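Local coordinates for putative Scyalone Dehydratase (Novosphingobium aromaticivorans DSM 12444, PDB 3EF8), which is probably a scytalone dehydratase-like lyase of the SnoaL-like, NTF2-type fold, though its substrate and reaction are not established, at residues D19-L24 and T70-S75; V92-H97 and D105-G110; H97-E102 and T136-R141. One frame throughout, in Å; residues are numbered along the deposited sequence. Where two conformers were deposited one is given.

The three contacts step across one curved sheet of an NTF2-like fold. Contact 1 packs helix 3-25 against strand 67-81. Contact 2 pairs strand 86-99 with strand 106-119 in a hairpin, and strand 86-99 is also the sheet neighbour of 67-81. Contact 3 joins the end of strand 86-99 to the loop after strand 122-136. The centres of contacts 1 and 2, and of contacts 2 and 3, lie about 10 Å apart; those of contacts 1 and 3 about 17 Å. Along the chain contact 1 closes before contact 2 opens, while contacts 2 and 3 interleave and share H97. H72, A95 and H97 share the helix-packed side, where NTF2-like proteins commonly form pockets, and probably border one here.

Contact 1 of 3, residues D19-L24 and T70-S75; sequences DYSYHL and TSHHNS
S21 reaches from the helix to N74 on the strand, and L24 covers the ring of H72. The polar contact is a closed loop. S21 OG donates to N74 OD1 at 2.7 Å, tilted 31° from the amide carbonyl plane. A water donates to S21 OG (2.8 Å) and accepts from N74 ND2 (3.0 Å). Both ends of the amide are therefore tied to one hydroxyl, directly and through water. A second water bridges the backbone L24 O (2.8 Å) to T70 OG1 (2.7 Å), donating to both.

The apolar contact is a CH-pi interaction. L24 CD2 sits over one face of the H72 ring, 3.6 Å from its centroid and shifted toward the CE1 and NE2 rim. L24 CG, anti to the backbone N (chi1 179°), lies 3.9 Å from H72 CE1, the two side chains crossing at about a right angle. D25, next after L24, bonds both H72 ND1 and T70 OG1.

Helix 3-25 thus packs along strand 67-81, nearly antiparallel, through hydroxyl, amide and ring. This histidine-aspartate pair is consistent with that of scytalone dehydratase, though no catalytic role is established. The chemistry would hold H72 in a set orientation, possibly at a pocket wall.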
loop_
_atom_site.group_PDB
_atom_site.type_symbol
_atom_site.label_atom_id
_atom_site.label_comp_id
_atom_site.label_asym_id
_atom_site.label_seq_id
_atom_site.Cartn_x
_atom_site.Cartn_y
_atom_site.Cartn_z
ATOM N N ASP A 19 -1.049 -3.203 -13.071
ATOM C CA ASP A 19 -1.878 -3.131 -14.272
ATOM C C ASP A 19 -3.063 -4.054 -14.148
ATOM O O ASP A 19 -4.198 -3.739 -14.536
ATOM C CB ASP A 19 -1.086 -3.567 -15.512
ATOM C CG ASP A 19 -0.067 -2.535 -15.971
ATOM O OD1 ASP A 19 -0.120 -1.330 -15.608
ATOM O OD2 ASP A 19 0.834 -2.936 -16.761
ATOM N N TYR A 20 -2.844 -5.237 -13.581
ATOM C CA TYR A 20 -3.939 -6.173 -13.331
ATOM C C TYR A 20 -5.049 -5.578 -12.459
ATOM O O TYR A 20 -6.224 -5.570 -12.808
ATOM C CB TYR A 20 -3.432 -7.509 -12.715
ATOM C CG TYR A 20 -4.517 -8.468 -12.290
ATOM C CD1 TYR A 20 -5.122 -8.333 -11.071
ATOM C CD2 TYR A 20 -4.939 -9.492 -13.116
ATOM C CE1 TYR A 20 -6.146 -9.193 -10.636
ATOM C CE2 TYR A 20 -5.967 -10.357 -12.684
ATOM C CZ TYR A 20 -6.540 -10.181 -11.451
ATOM O OH TYR A 20 -7.579 -10.996 -10.992
ATOM N N SER A 21 -4.645 -4.993 -11.338
ATOM C CA SER A 21 -5.603 -4.412 -10.384
ATOM C C SER A 21 -6.323 -3.225 -10.999
ATOM O O SER A 21 -7.520 -3.034 -10.764
ATOM C CB SER A 21 -4.907 -4.011 -9.116
ATOM O OG SER A 21 -4.657 -5.164 -8.374
ATOM N N TYR A 22 -5.596 -2.465 -11.799
ATOM C CA TYR A 22 -6.195 -1.321 -12.533
ATOM C C TYR A 22 -7.271 -1.789 -13.503
ATOM O O TYR A 22 -8.411 -1.327 -13.489
ATOM C CB TYR A 22 -5.148 -0.500 -13.273
ATOM C CG TYR A 22 -5.727 0.683 -14.051
ATOM C CD1 TYR A 22 -6.233 1.793 -13.392
ATOM C CD2 TYR A 22 -5.762 0.674 -15.441
ATOM C CE1 TYR A 22 -6.785 2.833 -14.083
ATOM C CE2 TYR A 22 -6.331 1.692 -16.138
ATOM C CZ TYR A 22 -6.804 2.793 -15.474
ATOM O OH TYR A 22 -7.339 3.862 -16.216
ATOM N N HIS A 23 -6.900 -2.723 -14.365
ATOM C CA HIS A 23 -7.868 -3.232 -15.314
ATOM C C HIS A 23 -9.065 -3.947 -14.684
ATOM O O HIS A 23 -10.169 -3.947 -15.185
ATOM C CB HIS A 23 -7.161 -4.103 -16.370
ATOM C CG HIS A 23 -6.317 -3.288 -17.289
ATOM N ND1 HIS A 23 -6.845 -2.262 -18.048
ATOM C CD2 HIS A 23 -4.988 -3.294 -17.531
ATOM C CE1 HIS A 23 -5.878 -1.682 -18.733
ATOM N NE2 HIS A 23 -4.739 -2.284 -18.433
ATOM N N LEU A 24 -8.873 -4.481 -13.505
ATOM C CA LEU A 24 -9.936 -5.110 -12.753
ATOM C C LEU A 24 -10.907 -4.019 -12.242
ATOM O O LEU A 24 -12.118 -4.127 -12.414
ATOM C CB LEU A 24 -9.336 -5.909 -11.573
ATOM C CG LEU A 24 -10.337 -6.599 -10.673
ATOM C CD1 LEU A 24 -11.337 -7.521 -11.456
ATOM C CD2 LEU A 24 -9.592 -7.408 -9.581
ATOM N N THR A 70 -15.032 -1.309 -7.734
ATOM C CA THR A 70 -14.081 -1.967 -6.831
ATOM C C THR A 70 -12.825 -1.103 -6.738
ATOM O O THR A 70 -12.506 -0.311 -7.628
ATOM C CB THR A 70 -13.690 -3.398 -7.292
ATOM O OG1 THR A 70 -13.064 -3.363 -8.560
ATOM C CG2 THR A 70 -14.862 -4.338 -7.439
ATOM N N SER A 71 -12.103 -1.277 -5.633
ATOM C CA SER A 71 -10.824 -0.644 -5.458
ATOM C C SER A 71 -9.846 -1.647 -4.854
ATOM O O SER A 71 -10.107 -2.199 -3.811
ATOM C CB SER A 71 -10.972 0.560 -4.537
ATOM O OG SER A 71 -9.812 1.367 -4.532
ATOM N N HIS A 72 -8.743 -1.878 -5.569
ATOM C CA HIS A 72 -7.724 -2.817 -5.137
ATOM C C HIS A 72 -6.426 -2.080 -4.831
ATOM O O HIS A 72 -5.906 -1.308 -5.603
ATOM C CB HIS A 72 -7.466 -3.850 -6.222
ATOM C CG HIS A 72 -8.553 -4.840 -6.380
ATOM N ND1 HIS A 72 -9.766 -4.533 -6.971
ATOM C CD2 HIS A 72 -8.653 -6.123 -5.962
ATOM C CE1 HIS A 72 -10.562 -5.589 -6.906
ATOM N NE2 HIS A 72 -9.908 -6.580 -6.318
ATOM N N HIS A 73 -5.934 -2.379 -3.640
ATOM C CA HIS A 73 -4.746 -1.773 -3.078
ATOM C C HIS A 73 -3.785 -2.917 -2.767
ATOM O O HIS A 73 -4.019 -3.709 -1.861
ATOM C CB HIS A 73 -5.120 -1.033 -1.773
ATOM C CG HIS A 73 -6.240 -0.050 -1.961
ATOM N ND1 HIS A 73 -6.020 1.316 -1.980
ATOM C CD2 HIS A 73 -7.557 -0.236 -2.221
ATOM C CE1 HIS A 73 -7.179 1.920 -2.255
ATOM N NE2 HIS A 73 -8.113 1.004 -2.425
ATOM N N ASN A 74 -2.676 -2.981 -3.494
ATOM C CA ASN A 74 -1.742 -4.093 -3.428
ATOM C C ASN A 74 -0.456 -3.615 -2.850
ATOM O O ASN A 74 0.104 -2.625 -3.357
ATOM C CB ASN A 74 -1.480 -4.612 -4.830
ATOM C CG ASN A 74 -2.746 -5.058 -5.516
ATOM O OD1 ASN A 74 -3.451 -4.278 -6.181
ATOM N ND2 ASN A 74 -3.043 -6.345 -5.377
ATOM N N SER A 75 0.013 -4.284 -1.804
ATOM C CA SER A 75 1.173 -3.825 -1.070
ATOM C C SER A 75 1.965 -5.026 -0.563
ATOM O O SER A 75 1.577 -6.190 -0.748
ATOM C CB SER A 75 0.752 -2.965 0.131
ATOM O OG SER A 75 0.043 -3.701 1.096
HETATM O O HOH W 1 -5.210 -7.538 -7.026
HETATM O O HOH W 2 -14.334 -3.351 -10.953
#

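Contact 2 of 3, residues V92-H97 and D105-G110; sequences VVLAIH and DGILYG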
loop_
_atom_site.group_PDB
_atom_site.type_symbol
_atom_site.label_atom_id
_atom_site.label_comp_id
_atom_site.label_asym_id
_atom_site.label_seq_id
_atom_site.Cartn_x
_atom_site.Cartn_y
_atom_site.Cartn_z
ATOM N N VAL A 92 0.143 -8.663 -0.202
ATOM C CA VAL A 92 -1.071 -8.347 0.554
ATOM C C VAL A 92 -2.011 -7.530 -0.302
ATOM O O VAL A 92 -1.586 -6.720 -1.133
ATOM C CB VAL A 92 -0.729 -7.596 1.860
ATOM C CG1 VAL A 92 -1.990 -7.092 2.582
ATOM C CG2 VAL A 92 0.077 -8.491 2.787
ATOM N N VAL A 93 -3.310 -7.811 -0.159
ATOM C CA VAL A 93 -4.352 -7.082 -0.874
ATOM C C VAL A 93 -5.439 -6.610 0.057
ATOM O O VAL A 93 -5.837 -7.305 0.980
ATOM C CB VAL A 93 -4.928 -7.912 -2.075
ATOM C CG1 VAL A 93 -5.628 -9.169 -1.598
ATOM C CG2 VAL A 93 -5.852 -7.066 -2.903
ATOM N N LEU A 94 -5.869 -5.378 -0.184
ATOM C CA LEU A 94 -7.078 -4.791 0.376
ATOM C C LEU A 94 -7.992 -4.528 -0.834
ATOM O O LEU A 94 -7.641 -3.788 -1.740
ATOM C CB LEU A 94 -6.799 -3.492 1.103
ATOM C CG LEU A 94 -7.993 -2.750 1.670
ATOM C CD1 LEU A 94 -8.640 -3.543 2.801
ATOM C CD2 LEU A 94 -7.500 -1.366 2.170
ATOM N N ALA A 95 -9.172 -5.148 -0.860
ATOM C CA ALA A 95 -10.065 -5.024 -1.990
ATOM C C ALA A 95 -11.454 -4.656 -1.496
ATOM O O ALA A 95 -12.020 -5.370 -0.692
ATOM C CB ALA A 95 -10.101 -6.330 -2.816
ATOM N N ILE A 96 -11.930 -3.491 -1.955
ATOM C CA ILE A 96 -13.245 -2.974 -1.521
ATOM C C ILE A 96 -14.197 -3.093 -2.700
ATOM O O ILE A 96 -13.888 -2.741 -3.790
ATOM C CB ILE A 96 -13.148 -1.540 -1.043
ATOM C CG1 ILE A 96 -12.111 -1.384 0.099
ATOM C CG2 ILE A 96 -14.532 -1.055 -0.529
ATOM C CD1 ILE A 96 -10.672 -1.083 -0.421
ATOM N N HIS A 97 -15.375 -3.617 -2.402
ATOM C CA HIS A 97 -16.399 -3.864 -3.409
ATOM C C HIS A 97 -17.710 -3.147 -3.106
ATOM O O HIS A 97 -18.287 -3.359 -2.032
ATOM C CB HIS A 97 -16.685 -5.373 -3.446
ATOM C CG HIS A 97 -15.480 -6.219 -3.663
ATOM N ND1 HIS A 97 -14.578 -6.454 -2.647
ATOM C CD2 HIS A 97 -15.036 -6.902 -4.740
ATOM C CE1 HIS A 97 -13.601 -7.213 -3.113
ATOM N NE2 HIS A 97 -13.865 -7.517 -4.366
ATOM N N ASP A 105 -20.574 -2.062 1.564
ATOM C CA ASP A 105 -19.381 -2.439 0.836
ATOM C C ASP A 105 -18.759 -3.704 1.439
ATOM O O ASP A 105 -18.648 -3.876 2.661
ATOM C CB ASP A 105 -18.367 -1.293 0.873
ATOM C CG ASP A 105 -18.796 -0.068 0.093
ATOM O OD1 ASP A 105 -19.724 -0.091 -0.745
ATOM O OD2 ASP A 105 -18.111 0.975 0.262
ATOM N N GLY A 106 -18.236 -4.542 0.563
ATOM C CA GLY A 106 -17.636 -5.783 0.967
ATOM C C GLY A 106 -16.118 -5.653 0.923
ATOM O O GLY A 106 -15.574 -5.195 -0.078
ATOM N N ILE A 107 -15.497 -5.988 2.035
ATOM C CA ILE A 107 -14.048 -5.824 2.157
ATOM C C ILE A 107 -13.359 -7.166 2.256
ATOM O O ILE A 107 -13.726 -7.986 3.082
ATOM C CB ILE A 107 -13.662 -5.021 3.423
ATOM C CG1 ILE A 107 -14.593 -3.827 3.657
ATOM C CG2 ILE A 107 -12.150 -4.651 3.331
ATOM C CD1 ILE A 107 -14.626 -2.801 2.597
ATOM N N LEU A 108 -12.339 -7.349 1.392
ATOM C CA LEU A 108 -11.463 -8.502 1.421
ATOM C C LEU A 108 -10.078 -8.040 1.877
ATOM O O LEU A 108 -9.511 -7.103 1.329
ATOM C CB LEU A 108 -11.344 -9.161 0.038
ATOM C CG LEU A 108 -10.116 -10.093 -0.146
ATOM C CD1 LEU A 108 -10.507 -11.250 0.639
ATOM C CD2 LEU A 108 -9.922 -10.450 -1.639
ATOM N N TYR A 109 -9.585 -8.709 2.904
ATOM C CA TYR A 109 -8.198 -8.587 3.378
ATOM C C TYR A 109 -7.516 -9.885 3.026
ATOM O O TYR A 109 -7.923 -10.935 3.508
ATOM C CB TYR A 109 -8.125 -8.362 4.862
ATOM C CG TYR A 109 -8.939 -7.215 5.377
ATOM C CD1 TYR A 109 -8.433 -5.924 5.448
ATOM C CD2 TYR A 109 -10.249 -7.444 5.788
ATOM C CE1 TYR A 109 -9.200 -4.873 5.946
ATOM C CE2 TYR A 109 -11.002 -6.420 6.323
ATOM C CZ TYR A 109 -10.479 -5.137 6.383
ATOM O OH TYR A 109 -11.240 -4.110 6.915
ATOM N N GLY A 110 -6.528 -9.853 2.138
ATOM C CA GLY A 110 -6.012 -11.097 1.625
ATOM C C GLY A 110 -4.514 -11.112 1.405
ATOM O O GLY A 110 -3.824 -10.090 1.583
#
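V93 and G110 begin a run of antiparallel pairs that ends at H97 and G106. V93, A95 and H97 face G110, L108 and G106 as hydrogen-bonded pairs; L94 with Y109 and I96 with I107 are the non-hydrogen-bonded pairs between them.

Six backbone bonds close the ladder. A95 N donates to L108 O, and L108 N returns a nearly straight bond to A95 O (2.9 Å, 175° at the hydrogen). G110 N bonds V93 O, and V93 N bonds G110 O, the donor lying above that carbonyl plane. G106 N donates to H97 O. G106 O takes two donors from one residue: H97 N at 2.8 Å and the ring nitrogen H97 ND1 at 3.0 Å. G106 O lies in the plane of the imidazole, while ND1 stands above the G106 carbonyl plane. With CG anti to the carbonyl carbon (chi1 -55°), the ring starts on the side of its own backbone N. The outward backbone groups bond further strands: V92, L94 and I96 with S75, H73 and S71, and I107 and Y109 with T136 and T133. D105 makes a salt bridge to R98.

Apolar side chains meet on the face of L94, I96, I107 and Y109. L94 CD1 meets Y109 CE1 at 3.5 Å and, diagonally, I107 CG2 at 3.7 Å. I107 CD1 lies 3.6 Å from I96 CG2, the two isoleucines side by side. I107 CG2 also lies over one face of the Y109 ring. Other subunits pack on this side, L94 meeting L94 of a neighbouring subunit.

The hairpin therefore has its inner backbone donors and acceptors paired. G106 O, which accepts two hydrogen bonds, ties the H97 ring to the backbone and limits its rotation.

Contact 3 of 3, residues H97-E102 and T136-R141; sequences HRYTKE and TDYHVR
The H97 ring offers a face to two aromatic neighbours. Y138 CE1 stands 3.3 Å above the plane, offset toward the rim, in an edge-to-face pair with ring planes at 61°. H139 also turns its edge to a face of H97, with centroids 5.7 Å apart. Y138 in turn has H139 ND1 over one of its own faces, offset toward the rim. H139 has V140 CG2 over one face and Y99 OH at its edge. The Y99 ring meets H139 ND1 at its edge, near the plane.

One hydrogen bond joins the rings: Y99 OH and H139 ND1 are 2.8 Å apart, and either may be the donor. Y99 OH also touches Y138 CD1 at 3.6 Å, so this hydroxyl touches both loop residues. H139 CG lies between its backbone N and carbonyl carbon (chi1 65°), which brings it to 3.6 Å from Y99 OH.

F67 meets the rings of both H97 and H139, and R103 makes a cation-pi contact with Y99. An alanine in place of H97 would probably leave the Y138 and H139 edges without the ring they pack against and open a gap there.

The four rings form an aromatic cluster between the end of strand 86-99 and the loop that follows strand 122-136. Y138 and H139 also touch a crystal neighbour, so part of the loop's pose may owe to the lattice. Between the two segments the contact rests on ring packing and one hydroxyl-imidazole bond, a chemistry that places Y138 and H139 beside H97 without any backbone pairing between them.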
loop_
_atom_site.group_PDB
_atom_site.type_symbol
_atom_site.label_atom_id
_atom_site.label_comp_id
_atom_site.label_asym_id
_atom_site.label_seq_id
_atom_site.Cartn_x
_atom_site.Cartn_y
_atom_site.Cartn_z
ATOM N N HIS A 97 -15.375 -3.617 -2.402
ATOM C CA HIS A 97 -16.399 -3.864 -3.409
ATOM C C HIS A 97 -17.710 -3.147 -3.106
ATOM O O HIS A 97 -18.287 -3.359 -2.032
ATOM C CB HIS A 97 -16.685 -5.373 -3.446
ATOM C CG HIS A 97 -15.480 -6.219 -3.663
ATOM N ND1 HIS A 97 -14.578 -6.454 -2.647
ATOM C CD2 HIS A 97 -15.036 -6.902 -4.740
ATOM C CE1 HIS A 97 -13.601 -7.213 -3.113
ATOM N NE2 HIS A 97 -13.865 -7.517 -4.366
ATOM N N ARG A 98 -18.134 -2.321 -4.057
ATOM C CA ARG A 98 -19.418 -1.565 -3.922
ATOM C C ARG A 98 -20.382 -2.310 -4.839
ATOM O O ARG A 98 -20.198 -2.402 -6.057
ATOM C CB ARG A 98 -19.283 -0.111 -4.345
ATOM C CG ARG A 98 -20.641 0.594 -4.206
ATOM C CD ARG A 98 -20.567 2.000 -3.797
ATOM N NE ARG A 98 -19.916 2.146 -2.516
ATOM C CZ ARG A 98 -19.461 3.303 -2.069
ATOM N NH1 ARG A 98 -19.585 4.380 -2.819
ATOM N NH2 ARG A 98 -18.824 3.345 -0.925
ATOM N N TYR A 99 -21.382 -2.903 -4.187
ATOM C CA TYR A 99 -22.298 -3.775 -4.887
ATOM C C TYR A 99 -23.378 -3.022 -5.652
ATOM O O TYR A 99 -23.718 -1.925 -5.317
ATOM C CB TYR A 99 -22.934 -4.755 -3.895
ATOM C CG TYR A 99 -21.911 -5.647 -3.224
ATOM C CD1 TYR A 99 -21.431 -6.779 -3.870
ATOM C CD2 TYR A 99 -21.455 -5.361 -1.939
ATOM C CE1 TYR A 99 -20.459 -7.607 -3.264
ATOM C CE2 TYR A 99 -20.517 -6.188 -1.321
ATOM C CZ TYR A 99 -20.037 -7.289 -1.985
ATOM O OH TYR A 99 -19.087 -8.066 -1.343
ATOM N N THR A 100 -23.897 -3.689 -6.676
ATOM C CA THR A 100 -25.017 -3.155 -7.465
ATOM C C THR A 100 -26.325 -3.319 -6.686
ATOM O O THR A 100 -27.217 -2.482 -6.791
ATOM C CB THR A 100 -25.066 -3.787 -8.855
ATOM O OG1 THR A 100 -24.980 -5.211 -8.750
ATOM C CG2 THR A 100 -23.908 -3.268 -9.685
ATOM N N LYS A 101 -26.425 -4.407 -5.926
ATOM C CA LYS A 101 -27.490 -4.599 -4.933
ATOM C C LYS A 101 -27.209 -3.753 -3.706
ATOM O O LYS A 101 -26.052 -3.505 -3.356
ATOM C CB LYS A 101 -27.535 -6.041 -4.463
ATOM C CG LYS A 101 -27.703 -7.028 -5.590
ATOM C CD LYS A 101 -29.073 -6.971 -6.144
ATOM C CE LYS A 101 -29.955 -7.949 -5.424
ATOM N NZ LYS A 101 -31.309 -7.995 -6.056
ATOM N N GLU A 102 -28.267 -3.355 -3.008
ATOM C CA GLU A 102 -28.166 -2.539 -1.799
ATOM C C GLU A 102 -27.684 -3.304 -0.586
ATOM O O GLU A 102 -28.431 -4.012 0.080
ATOM C CB GLU A 102 -29.513 -1.855 -1.478
ATOM C CG GLU A 102 -29.580 -1.369 -0.059
ATOM N N THR A 136 -15.159 -8.602 5.450
ATOM C CA THR A 136 -16.247 -7.862 6.067
ATOM C C THR A 136 -17.341 -7.603 5.082
ATOM O O THR A 136 -17.147 -7.018 4.016
ATOM C CB THR A 136 -15.705 -6.507 6.610
ATOM O OG1 THR A 136 -14.660 -6.796 7.562
ATOM C CG2 THR A 136 -16.821 -5.686 7.303
ATOM N N ASP A 137 -18.542 -8.038 5.483
ATOM C CA ASP A 137 -19.756 -7.796 4.691
ATOM C C ASP A 137 -19.605 -8.298 3.263
ATOM O O ASP A 137 -20.192 -7.772 2.324
ATOM C CB ASP A 137 -20.127 -6.323 4.723
ATOM C CG ASP A 137 -20.585 -5.853 6.091
ATOM O OD1 ASP A 137 -21.311 -6.613 6.779
ATOM O OD2 ASP A 137 -20.284 -4.727 6.461
ATOM N N TYR A 138 -18.850 -9.387 3.126
ATOM C CA TYR A 138 -18.447 -9.862 1.828
ATOM C C TYR A 138 -19.405 -10.905 1.230
ATOM O O TYR A 138 -20.314 -11.406 1.940
ATOM C CB TYR A 138 -17.031 -10.412 1.974
ATOM C CG TYR A 138 -16.224 -10.569 0.711
ATOM C CD1 TYR A 138 -16.007 -9.499 -0.141
ATOM C CD2 TYR A 138 -15.603 -11.757 0.406
ATOM C CE1 TYR A 138 -15.258 -9.634 -1.288
ATOM C CE2 TYR A 138 -14.825 -11.887 -0.742
ATOM C CZ TYR A 138 -14.638 -10.835 -1.552
ATOM O OH TYR A 138 -13.867 -11.012 -2.685
ATOM N N HIS A 139 -19.205 -11.182 -0.048
ATOM C CA HIS A 139 -20.171 -12.006 -0.850
ATOM C C HIS A 139 -19.672 -13.389 -1.145
ATOM O O HIS A 139 -20.286 -14.168 -1.860
ATOM C CB HIS A 139 -20.530 -11.306 -2.142
ATOM C CG HIS A 139 -19.374 -11.162 -3.061
ATOM N ND1 HIS A 139 -18.349 -10.274 -2.815
ATOM C CD2 HIS A 139 -19.060 -11.802 -4.207
ATOM C CE1 HIS A 139 -17.448 -10.383 -3.779
ATOM N NE2 HIS A 139 -17.857 -11.306 -4.632
ATOM N N VAL A 140 -18.501 -13.699 -0.626
ATOM C CA VAL A 140 -17.922 -15.013 -0.794
ATOM C C VAL A 140 -17.639 -15.620 0.558
ATOM O O VAL A 140 -16.999 -15.020 1.430
ATOM C CB VAL A 140 -16.605 -15.000 -1.596
ATOM C CG1 VAL A 140 -16.156 -16.464 -1.879
ATOM C CG2 VAL A 140 -16.746 -14.196 -2.887
ATOM N N ARG A 141 -18.196 -16.808 0.775
ATOM C CA ARG A 141 -18.029 -17.504 2.031
ATOM C C ARG A 141 -16.825 -18.430 2.074
ATOM O O ARG A 141 -16.075 -18.430 3.039
ATOM C CB ARG A 141 -19.308 -18.296 2.358
ATOM C CG ARG A 141 -19.209 -19.000 3.669
#